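LbaCas13a H328A (C2c2) (Lachnospiraceae bacterium NK4A179, PDB 5WLH) probably uses a bound CRISPR guide RNA, which it carries here in precursor form, to recognise and cleave target RNA as a Cas13a nuclease. Local coordinates at residues Leu101-Met106 with Tyr225-Phe230; Glu119-Leu124 with Ser134-Phe139; Gly154-Thr159 with Asp217-Phe222. All coordinates share one frame; numbering follows the deposited sequence.

How the interactions relate
The three contacts join parts of a mainly helical, strand-free region early in the sequence, their centres about 43 to 49 Å from the chain's centre. These centres lie about 14 Å (1 and 2), 11 Å (1 and 3) and 12 Å (2 and 3) apart. Interactions 1 and 3 use opposite ends of helix 218-230, and interaction 2 touches that helix through Tyr121 and Ser136. Along the chain, interaction 1 closes a long loop inside which interactions 2 and 3 follow in series. Leu227, Tyr121 and Ile156 pack where the contacts meet. Helix 218-230 thus ties earlier helices and loops together beside the bound RNA, whose nearest atoms are about 4, 4 and 8 Å away.

Interaction 1. Residues Leu101-Met106 with Tyr225-Phe230; sequences LVLSDM and YVLEDF
The ring of Phe230 is met at a slant by Leu103 and Ser104. Leu103 CD1 rests near the root of the aromatic group, 3.7 Å from Phe230 CG, and Leu103 CB lies 3.8 Å from Phe230 CE1. Further out, the backbone of Ser104 takes over, with Ser104 N 4.0 Å from Phe230 CE1. The same ring also makes an edge-to-face pair with Tyr69, so it is gripped by more than one part of the chain. Phe230 CG stands anti to the backbone N (chi1 174°). The Leu103 and Phe230 side chains slide past one another in opposite directions. As the pivot of the contact, Leu103 CD1 lies 3.6 Å from Phe230 CB and 3.5 Å from Val226 CG1, the latter a tight carbon pair, while Leu227 CD2 is a looser neighbour. The first torsion of Leu103 (chi1 -99°) falls well off a staggered value, consistent with a tight fit. In the fold, the first turn of the short helix 103-107, preceded by Val102 as N-cap, is set against the last turn of helix 218-230. Val226 and Phe230 are one turn apart, joined by the bond from Phe230 N to Val226 O, and Leu103 CD1 reaches both. An alanine at Phe230 would keep CB against Leu103 but remove the ring, which would probably open a gap beside Leu103 CB and Ser104 and leave Tyr69 without its aromatic mate. Near the same helix end Glu228 forms salt bridges to Arg129 and Arg234, and about one turn earlier in the helix Tyr225 packs on a phosphate of the bound RNA.

Interaction 2. Residues Glu119-Leu124 with Ser134-Phe139; sequences EKYAEL and SGSPAF
Tyr121, Pro137 and Phe139 form an aromatic-proline contact in which the loop after helix 115-130 folds back on that helix before helix 146-155 begins. The arrangement is a helix-loop-helix segment whose connection is pinned to the side of its first helix. The Tyr121 ring lies between two loop residues, one on each side of its plane. Pro137 CG sits over one face, 3.6 Å from the ring centroid and 19° off the ring normal, a CH-pi contact offset toward the rim. On the other side Phe139 makes an offset stack with Tyr121, the centroids 4.6 Å apart and the planes inclined by 17°. Because the rings are displaced, Tyr121 CD2 stands over the face of Phe139 near its rim, 3.5 Å from Phe139 CZ. Tyr121 CG is anti to the backbone N (chi1 179°), which places CG on the loop side of the helix. The backbone of the loop takes part too: Pro137 O comes to 3.1 Å from Tyr121 CE2. At the hydroxyl end Ser136 CB is 3.2 Å from Tyr121 OH, but the polar partner of both residues is Asp224 of helix 218-230, whose OD1 bonds Tyr121 OH and whose OD2 bonds Ser136 OG. One carboxylate therefore fixes the tip of the tyrosine and the loop serine, bringing a third helix to the site. Just before, Gly135 has backbone torsions at which a CB would run into the carbonyl O of Ser134, and its own O accepts from Asn128 ND2. One turn of helix beyond Tyr121, Leu124 CB completes the contact by lying 3.9 Å from Pro137 CB.

Interaction 3. Residues Gly154-Thr159 with Asp217-Phe222; sequences GIISET and DVQRDF
Gln219 reaches across to the backbone of Ile156 with a bent side chain. Its CG is anti to the backbone N, and a turn at the next torsion (chi2 71°) swings CD back toward the other segment. Gln219 NE2 then donates to Ile156 O at 2.9 Å, in the plane of its own amide and nearly in line with the carbonyl bond (C=O...N 174°). The hydrogen bond itself is moderately bent, at 151°. Gln219 NE2 also bonds Asp224 OD1, so two acceptors fix the rotation of the amide group, although Gln219 OE1 is left only 3.1 Å from Ile156 O, an unfavourable approach of two acceptors. A water that accepts from Glu158 N at 3.0 Å lies very close to Gln219 OE1, and that second link is too short to be relied on. The acceptor on Ile156 belongs to a tight break between helices: helix 146-155 ends, Ser157 serves as N-cap of helix 158-166, and its OG gives to Gly154 O while accepting from Asn160 N. On the other side Asp217 caps helix 218-230, its OD2 accepting from Arg220 N at 2.7 Å through the anti lone pair. The starts of helices 158-166 and 218-230 come close together here. From the first of these Glu158 extends fully, its CG anti to the backbone N, and crosses Val218 at about a right angle, with Glu158 OE2 3.6 Å from Val218 CB and Val218 CG1 beside the carboxylate carbon. Glu158 OE1 is bonded by Asn205 ND2 of helix 193-206.

Interaction 1. Residues Leu101-Met106 with Tyr225-Phe230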
loop_
_atom_site.group_PDB
_atom_site.type_symbol
_atom_site.label_atom_id
_atom_site.label_comp_id
_atom_site.label_asym_id
_atom_site.label_seq_id
_atom_site.Cartn_x
_atom_site.Cartn_y
_atom_site.Cartn_z
ATOM N N LEU A 101 6.403 1.295 45.591
ATOM C CA LEU A 101 5.323 2.166 45.126
ATOM C C LEU A 101 4.367 1.338 44.272
ATOM O O LEU A 101 4.374 1.372 43.038
ATOM C CB LEU A 101 5.880 3.360 44.364
ATOM C CG LEU A 101 4.893 4.497 44.112
ATOM C CD1 LEU A 101 4.296 5.003 45.416
ATOM C CD2 LEU A 101 5.573 5.628 43.365
ATOM N N VAL A 102 3.526 0.574 44.959
ATOM C CA VAL A 102 2.510 -0.264 44.336
ATOM C C VAL A 102 1.163 0.299 44.762
ATOM O O VAL A 102 0.688 0.041 45.876
ATOM C CB VAL A 102 2.663 -1.734 44.734
ATOM C CG1 VAL A 102 1.588 -2.582 44.061
ATOM C CG2 VAL A 102 4.049 -2.211 44.370
ATOM N N LEU A 103 0.550 1.082 43.870
ATOM C CA LEU A 103 -0.656 1.821 44.226
ATOM C C LEU A 103 -1.788 0.891 44.630
ATOM O O LEU A 103 -2.574 1.216 45.526
ATOM C CB LEU A 103 -1.089 2.701 43.054
ATOM C CG LEU A 103 -0.698 4.173 43.116
ATOM C CD1 LEU A 103 -1.649 4.984 42.257
ATOM C CD2 LEU A 103 -0.710 4.666 44.560
ATOM N N SER A 104 -1.899 -0.264 43.966
ATOM C CA SER A 104 -2.982 -1.193 44.278
ATOM C C SER A 104 -2.884 -1.681 45.715
ATOM O O SER A 104 -3.903 -1.821 46.398
ATOM C CB SER A 104 -2.964 -2.379 43.312
ATOM O OG SER A 104 -1.677 -2.971 43.255
ATOM N N ASP A 105 -1.663 -1.939 46.192
ATOM C CA ASP A 105 -1.489 -2.335 47.586
ATOM C C ASP A 105 -1.768 -1.171 48.530
ATOM O O ASP A 105 -2.449 -1.340 49.547
ATOM C CB ASP A 105 -0.076 -2.879 47.807
ATOM C CG ASP A 105 0.205 -4.125 46.985
ATOM O OD1 ASP A 105 -0.762 -4.752 46.502
ATOM O OD2 ASP A 105 1.392 -4.474 46.814
ATOM N N MET A 106 -1.268 0.023 48.203
ATOM C CA MET A 106 -1.413 1.159 49.110
ATOM C C MET A 106 -2.873 1.557 49.287
ATOM O O MET A 106 -3.304 1.902 50.394
ATOM C CB MET A 106 -0.599 2.344 48.592
ATOM C CG MET A 106 0.897 2.126 48.617
ATOM S SD MET A 106 1.724 3.228 47.458
ATOM C CE MET A 106 1.280 4.823 48.152
ATOM N N TYR A 225 -2.405 13.587 40.278
ATOM C CA TYR A 225 -2.520 13.148 38.895
ATOM C C TYR A 225 -2.379 11.639 38.784
ATOM O O TYR A 225 -3.128 10.999 38.038
ATOM C CB TYR A 225 -1.478 13.841 38.012
ATOM C CG TYR A 225 -1.794 13.630 36.552
ATOM C CD1 TYR A 225 -2.655 14.485 35.889
ATOM C CD2 TYR A 225 -1.274 12.543 35.857
ATOM C CE1 TYR A 225 -2.987 14.277 34.564
ATOM C CE2 TYR A 225 -1.591 12.329 34.525
ATOM C CZ TYR A 225 -2.449 13.205 33.888
ATOM O OH TYR A 225 -2.776 13.012 32.567
ATOM N N VAL A 226 -1.410 11.058 39.497
ATOM C CA VAL A 226 -1.249 9.602 39.487
ATOM C C VAL A 226 -2.552 8.918 39.876
ATOM O O VAL A 226 -2.955 7.919 39.264
ATOM C CB VAL A 226 -0.089 9.184 40.413
ATOM C CG1 VAL A 226 -0.102 7.665 40.641
ATOM C CG2 VAL A 226 1.222 9.593 39.801
ATOM N N LEU A 227 -3.243 9.443 40.890
ATOM C CA LEU A 227 -4.512 8.832 41.279
ATOM C C LEU A 227 -5.575 8.995 40.192
ATOM O O LEU A 227 -6.366 8.078 39.958
ATOM C CB LEU A 227 -5.008 9.415 42.596
ATOM C CG LEU A 227 -4.007 9.213 43.738
ATOM C CD1 LEU A 227 -4.073 10.374 44.711
ATOM C CD2 LEU A 227 -4.271 7.904 44.429
ATOM N N GLU A 228 -5.619 10.156 39.530
ATOM C CA GLU A 228 -6.524 10.318 38.389
ATOM C C GLU A 228 -6.191 9.331 37.283
ATOM O O GLU A 228 -7.087 8.818 36.602
ATOM C CB GLU A 228 -6.450 11.742 37.840
ATOM C CG GLU A 228 -6.831 12.824 38.814
ATOM C CD GLU A 228 -6.522 14.203 38.270
ATOM O OE1 GLU A 228 -6.499 14.344 37.022
ATOM O OE2 GLU A 228 -6.269 15.132 39.078
ATOM N N ASP A 229 -4.901 9.065 37.087
ATOM C CA ASP A 229 -4.459 8.119 36.071
ATOM C C ASP A 229 -4.760 6.681 36.487
ATOM O O ASP A 229 -5.269 5.883 35.687
ATOM C CB ASP A 229 -2.964 8.316 35.823
ATOM C CG ASP A 229 -2.458 7.535 34.625
ATOM O OD1 ASP A 229 -3.112 7.594 33.571
ATOM O OD2 ASP A 229 -1.400 6.877 34.745
ATOM N N PHE A 230 -4.476 6.352 37.747
ATOM C CA PHE A 230 -4.713 5.005 38.264
ATOM C C PHE A 230 -6.176 4.603 38.148
ATOM O O PHE A 230 -6.487 3.453 37.812
ATOM C CB PHE A 230 -4.260 4.944 39.721
ATOM C CG PHE A 230 -4.582 3.642 40.422
ATOM C CD1 PHE A 230 -3.722 2.568 40.329
ATOM C CD2 PHE A 230 -5.730 3.513 41.187
ATOM C CE1 PHE A 230 -4.006 1.379 40.983
ATOM C CE2 PHE A 230 -6.015 2.329 41.846
ATOM C CZ PHE A 230 -5.150 1.268 41.743
#

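Interaction 2. Residues Glu119-Leu124 with Ser134-Phe139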
loop_
_atom_site.group_PDB
_atom_site.type_symbol
_atom_site.label_atom_id
_atom_site.label_comp_id
_atom_site.label_asym_id
_atom_site.label_seq_id
_atom_site.Cartn_x
_atom_site.Cartn_y
_atom_site.Cartn_z
ATOM N N GLU A 119 -10.999 6.462 44.857
ATOM C CA GLU A 119 -11.482 6.693 43.497
ATOM C C GLU A 119 -12.293 7.977 43.413
ATOM O O GLU A 119 -12.168 8.733 42.442
ATOM C CB GLU A 119 -12.318 5.514 43.005
ATOM C CG GLU A 119 -12.797 5.695 41.562
ATOM C CD GLU A 119 -13.932 4.761 41.182
ATOM O OE1 GLU A 119 -13.939 4.274 40.028
ATOM O OE2 GLU A 119 -14.814 4.512 42.035
ATOM N N LYS A 120 -13.140 8.233 44.414
ATOM C CA LYS A 120 -13.909 9.472 44.440
ATOM C C LYS A 120 -12.994 10.685 44.560
ATOM O O LYS A 120 -13.232 11.717 43.921
ATOM C CB LYS A 120 -14.916 9.436 45.588
ATOM C CG LYS A 120 -15.547 10.777 45.898
ATOM C CD LYS A 120 -16.656 11.108 44.920
ATOM C CE LYS A 120 -17.731 11.936 45.601
ATOM N NZ LYS A 120 -18.091 11.370 46.933
ATOM N N TYR A 121 -11.948 10.582 45.387
ATOM C CA TYR A 121 -10.912 11.608 45.440
ATOM C C TYR A 121 -10.334 11.884 44.057
ATOM O O TYR A 121 -10.169 13.040 43.652
ATOM C CB TYR A 121 -9.801 11.152 46.386
ATOM C CG TYR A 121 -8.649 12.116 46.530
ATOM C CD1 TYR A 121 -7.572 12.103 45.639
ATOM C CD2 TYR A 121 -8.621 13.022 47.579
ATOM C CE1 TYR A 121 -6.519 12.987 45.787
ATOM C CE2 TYR A 121 -7.568 13.893 47.742
ATOM C CZ TYR A 121 -6.529 13.880 46.851
ATOM O OH TYR A 121 -5.503 14.768 47.046
ATOM N N ALA A 122 -9.977 10.820 43.339
ATOM C CA ALA A 122 -9.424 10.972 41.999
ATOM C C ALA A 122 -10.409 11.677 41.076
ATOM O O ALA A 122 -10.017 12.535 40.278
ATOM C CB ALA A 122 -9.048 9.604 41.443
ATOM N N GLU A 123 -11.691 11.323 41.169
ATOM C CA GLU A 123 -12.713 11.991 40.362
ATOM C C GLU A 123 -12.759 13.479 40.669
ATOM O O GLU A 123 -12.737 14.321 39.759
ATOM C CB GLU A 123 -14.085 11.359 40.616
ATOM C CG GLU A 123 -14.185 9.893 40.256
ATOM C CD GLU A 123 -14.469 9.678 38.790
ATOM O OE1 GLU A 123 -14.781 10.671 38.093
ATOM O OE2 GLU A 123 -14.394 8.517 38.337
ATOM N N LEU A 124 -12.818 13.825 41.955
ATOM C CA LEU A 124 -12.876 15.230 42.332
ATOM C C LEU A 124 -11.576 15.959 42.015
ATOM O O LEU A 124 -11.608 17.159 41.718
ATOM C CB LEU A 124 -13.213 15.365 43.815
ATOM C CG LEU A 124 -14.608 14.873 44.210
ATOM C CD1 LEU A 124 -14.950 15.321 45.626
ATOM C CD2 LEU A 124 -15.669 15.346 43.210
ATOM N N SER A 134 -8.852 25.387 42.705
ATOM C CA SER A 134 -7.491 25.260 43.200
ATOM C C SER A 134 -7.446 24.278 44.365
ATOM O O SER A 134 -8.213 24.402 45.325
ATOM C CB SER A 134 -6.962 26.627 43.639
ATOM O OG SER A 134 -5.548 26.679 43.580
ATOM N N GLY A 135 -6.564 23.296 44.272
ATOM C CA GLY A 135 -6.250 22.494 45.433
ATOM C C GLY A 135 -6.743 21.058 45.309
ATOM O O GLY A 135 -7.673 20.737 44.553
ATOM N N SER A 136 -6.089 20.189 46.079
ATOM C CA SER A 136 -6.497 18.802 46.196
ATOM C C SER A 136 -7.817 18.714 46.949
ATOM O O SER A 136 -8.072 19.504 47.859
ATOM C CB SER A 136 -5.443 17.985 46.939
ATOM O OG SER A 136 -4.138 18.228 46.445
ATOM N N PRO A 137 -8.672 17.768 46.587
ATOM C CA PRO A 137 -9.917 17.583 47.331
ATOM C C PRO A 137 -9.622 17.113 48.744
ATOM O O PRO A 137 -8.558 16.565 49.036
ATOM C CB PRO A 137 -10.661 16.508 46.535
ATOM C CG PRO A 137 -9.631 15.843 45.713
ATOM C CD PRO A 137 -8.552 16.837 45.454
ATOM N N ALA A 138 -10.587 17.355 49.625
ATOM C CA ALA A 138 -10.546 16.862 50.996
ATOM C C ALA A 138 -11.392 15.599 51.097
ATOM O O ALA A 138 -12.484 15.522 50.525
ATOM C CB ALA A 138 -11.055 17.917 51.979
ATOM N N PHE A 139 -10.884 14.604 51.820
ATOM C CA PHE A 139 -11.583 13.325 51.857
ATOM C C PHE A 139 -12.940 13.411 52.554
ATOM O O PHE A 139 -13.781 12.528 52.347
ATOM C CB PHE A 139 -10.698 12.275 52.523
ATOM C CG PHE A 139 -9.714 11.638 51.586
ATOM C CD1 PHE A 139 -10.123 10.667 50.689
ATOM C CD2 PHE A 139 -8.385 12.027 51.586
ATOM C CE1 PHE A 139 -9.220 10.077 49.821
ATOM C CE2 PHE A 139 -7.480 11.444 50.723
ATOM C CZ PHE A 139 -7.899 10.462 49.835
#

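Interaction 3. Residues Gly154-Thr159 with Asp217-Phe222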
loop_
_atom_site.group_PDB
_atom_site.type_symbol
_atom_site.label_atom_id
_atom_site.label_comp_id
_atom_site.label_asym_id
_atom_site.label_seq_id
_atom_site.Cartn_x
_atom_site.Cartn_y
_atom_site.Cartn_z
ATOM N N GLY A 154 -2.831 10.908 54.392
ATOM C CA GLY A 154 -1.457 10.510 54.643
ATOM C C GLY A 154 -0.988 9.399 53.723
ATOM O O GLY A 154 0.178 9.354 53.328
ATOM N N ILE A 155 -1.892 8.489 53.357
ATOM C CA ILE A 155 -1.518 7.409 52.451
ATOM C C ILE A 155 -1.103 7.972 51.097
ATOM O O ILE A 155 -0.156 7.481 50.467
ATOM C CB ILE A 155 -2.674 6.399 52.312
ATOM C CG1 ILE A 155 -2.821 5.579 53.596
ATOM C CG2 ILE A 155 -2.408 5.436 51.151
ATOM C CD1 ILE A 155 -3.949 4.571 53.537
ATOM N N ILE A 156 -1.803 9.008 50.628
ATOM C CA ILE A 156 -1.465 9.607 49.341
ATOM C C ILE A 156 -0.735 10.925 49.557
ATOM O O ILE A 156 -0.956 11.896 48.829
ATOM C CB ILE A 156 -2.713 9.791 48.464
ATOM C CG1 ILE A 156 -3.804 10.565 49.213
ATOM C CG2 ILE A 156 -3.234 8.430 48.022
ATOM C CD1 ILE A 156 -4.707 11.366 48.292
ATOM N N SER A 157 0.149 10.958 50.549
ATOM C CA SER A 157 0.996 12.109 50.822
ATOM C C SER A 157 2.393 11.897 50.251
ATOM O O SER A 157 2.802 10.778 49.933
ATOM C CB SER A 157 1.089 12.371 52.331
ATOM O OG SER A 157 1.852 11.351 52.964
ATOM N N GLU A 158 3.128 13.003 50.122
ATOM C CA GLU A 158 4.525 12.906 49.719
ATOM C C GLU A 158 5.313 12.046 50.695
ATOM O O GLU A 158 6.160 11.243 50.285
ATOM C CB GLU A 158 5.142 14.297 49.628
ATOM C CG GLU A 158 6.606 14.269 49.234
ATOM C CD GLU A 158 7.136 15.638 48.850
ATOM O OE1 GLU A 158 8.348 15.756 48.555
ATOM O OE2 GLU A 158 6.337 16.589 48.851
ATOM N N THR A 159 5.051 12.209 51.992
ATOM C CA THR A 159 5.772 11.431 52.996
ATOM C C THR A 159 5.614 9.936 52.742
ATOM O O THR A 159 6.604 9.195 52.694
ATOM C CB THR A 159 5.283 11.797 54.400
ATOM O OG1 THR A 159 5.557 13.181 54.670
ATOM C CG2 THR A 159 5.982 10.929 55.439
ATOM N N ASP A 217 3.941 21.674 42.758
ATOM C CA ASP A 217 3.440 21.095 43.998
ATOM C C ASP A 217 3.392 19.582 43.831
ATOM O O ASP A 217 2.652 19.081 42.977
ATOM C CB ASP A 217 2.054 21.642 44.322
ATOM C CG ASP A 217 1.529 21.147 45.646
ATOM O OD1 ASP A 217 1.908 21.726 46.687
ATOM O OD2 ASP A 217 0.737 20.185 45.646
ATOM N N VAL A 218 4.164 18.857 44.647
ATOM C CA VAL A 218 4.227 17.404 44.483
ATOM C C VAL A 218 2.840 16.788 44.626
ATOM O O VAL A 218 2.447 15.918 43.836
ATOM C CB VAL A 218 5.228 16.786 45.476
ATOM C CG1 VAL A 218 4.980 15.284 45.590
ATOM C CG2 VAL A 218 6.648 17.049 45.017
ATOM N N GLN A 219 2.072 17.242 45.615
ATOM C CA GLN A 219 0.753 16.663 45.847
ATOM C C GLN A 219 -0.170 16.874 44.647
ATOM O O GLN A 219 -0.785 15.927 44.147
ATOM C CB GLN A 219 0.129 17.264 47.107
ATOM C CG GLN A 219 -1.206 16.632 47.447
ATOM C CD GLN A 219 -1.033 15.211 47.939
ATOM O OE1 GLN A 219 -0.274 14.960 48.883
ATOM N NE2 GLN A 219 -1.692 14.266 47.277
ATOM N N ARG A 220 -0.288 18.113 44.177
ATOM C CA ARG A 220 -1.275 18.404 43.142
ATOM C C ARG A 220 -0.782 18.003 41.756
ATOM O O ARG A 220 -1.553 17.474 40.947
ATOM C CB ARG A 220 -1.634 19.891 43.165
ATOM C CG ARG A 220 -2.861 20.241 42.346
ATOM C CD ARG A 220 -4.153 19.954 43.107
ATOM N NE ARG A 220 -5.302 20.056 42.220
ATOM C CZ ARG A 220 -6.050 19.027 41.828
ATOM N NH1 ARG A 220 -5.774 17.798 42.253
ATOM N NH2 ARG A 220 -7.075 19.228 41.008
ATOM N N ASP A 221 0.492 18.237 41.468
ATOM C CA ASP A 221 1.010 18.052 40.119
ATOM C C ASP A 221 1.428 16.620 39.834
ATOM O O ASP A 221 1.354 16.188 38.675
ATOM C CB ASP A 221 2.195 18.988 39.877
ATOM C CG ASP A 221 1.754 20.430 39.672
ATOM O OD1 ASP A 221 0.827 20.648 38.867
ATOM O OD2 ASP A 221 2.317 21.334 40.318
ATOM N N PHE A 222 1.853 15.864 40.848
ATOM C CA PHE A 222 2.202 14.468 40.630
ATOM C C PHE A 222 1.211 13.519 41.298
ATOM O O PHE A 222 0.518 12.765 40.609
ATOM C CB PHE A 222 3.621 14.146 41.108
ATOM C CG PHE A 222 3.985 12.699 40.916
ATOM C CD1 PHE A 222 4.103 12.174 39.636
ATOM C CD2 PHE A 222 4.167 11.858 42.002
ATOM C CE1 PHE A 222 4.426 10.832 39.442
ATOM C CE2 PHE A 222 4.473 10.522 41.810
ATOM C CZ PHE A 222 4.608 10.012 40.528
HETATM O O HOH W 1 1.730 15.621 50.235
#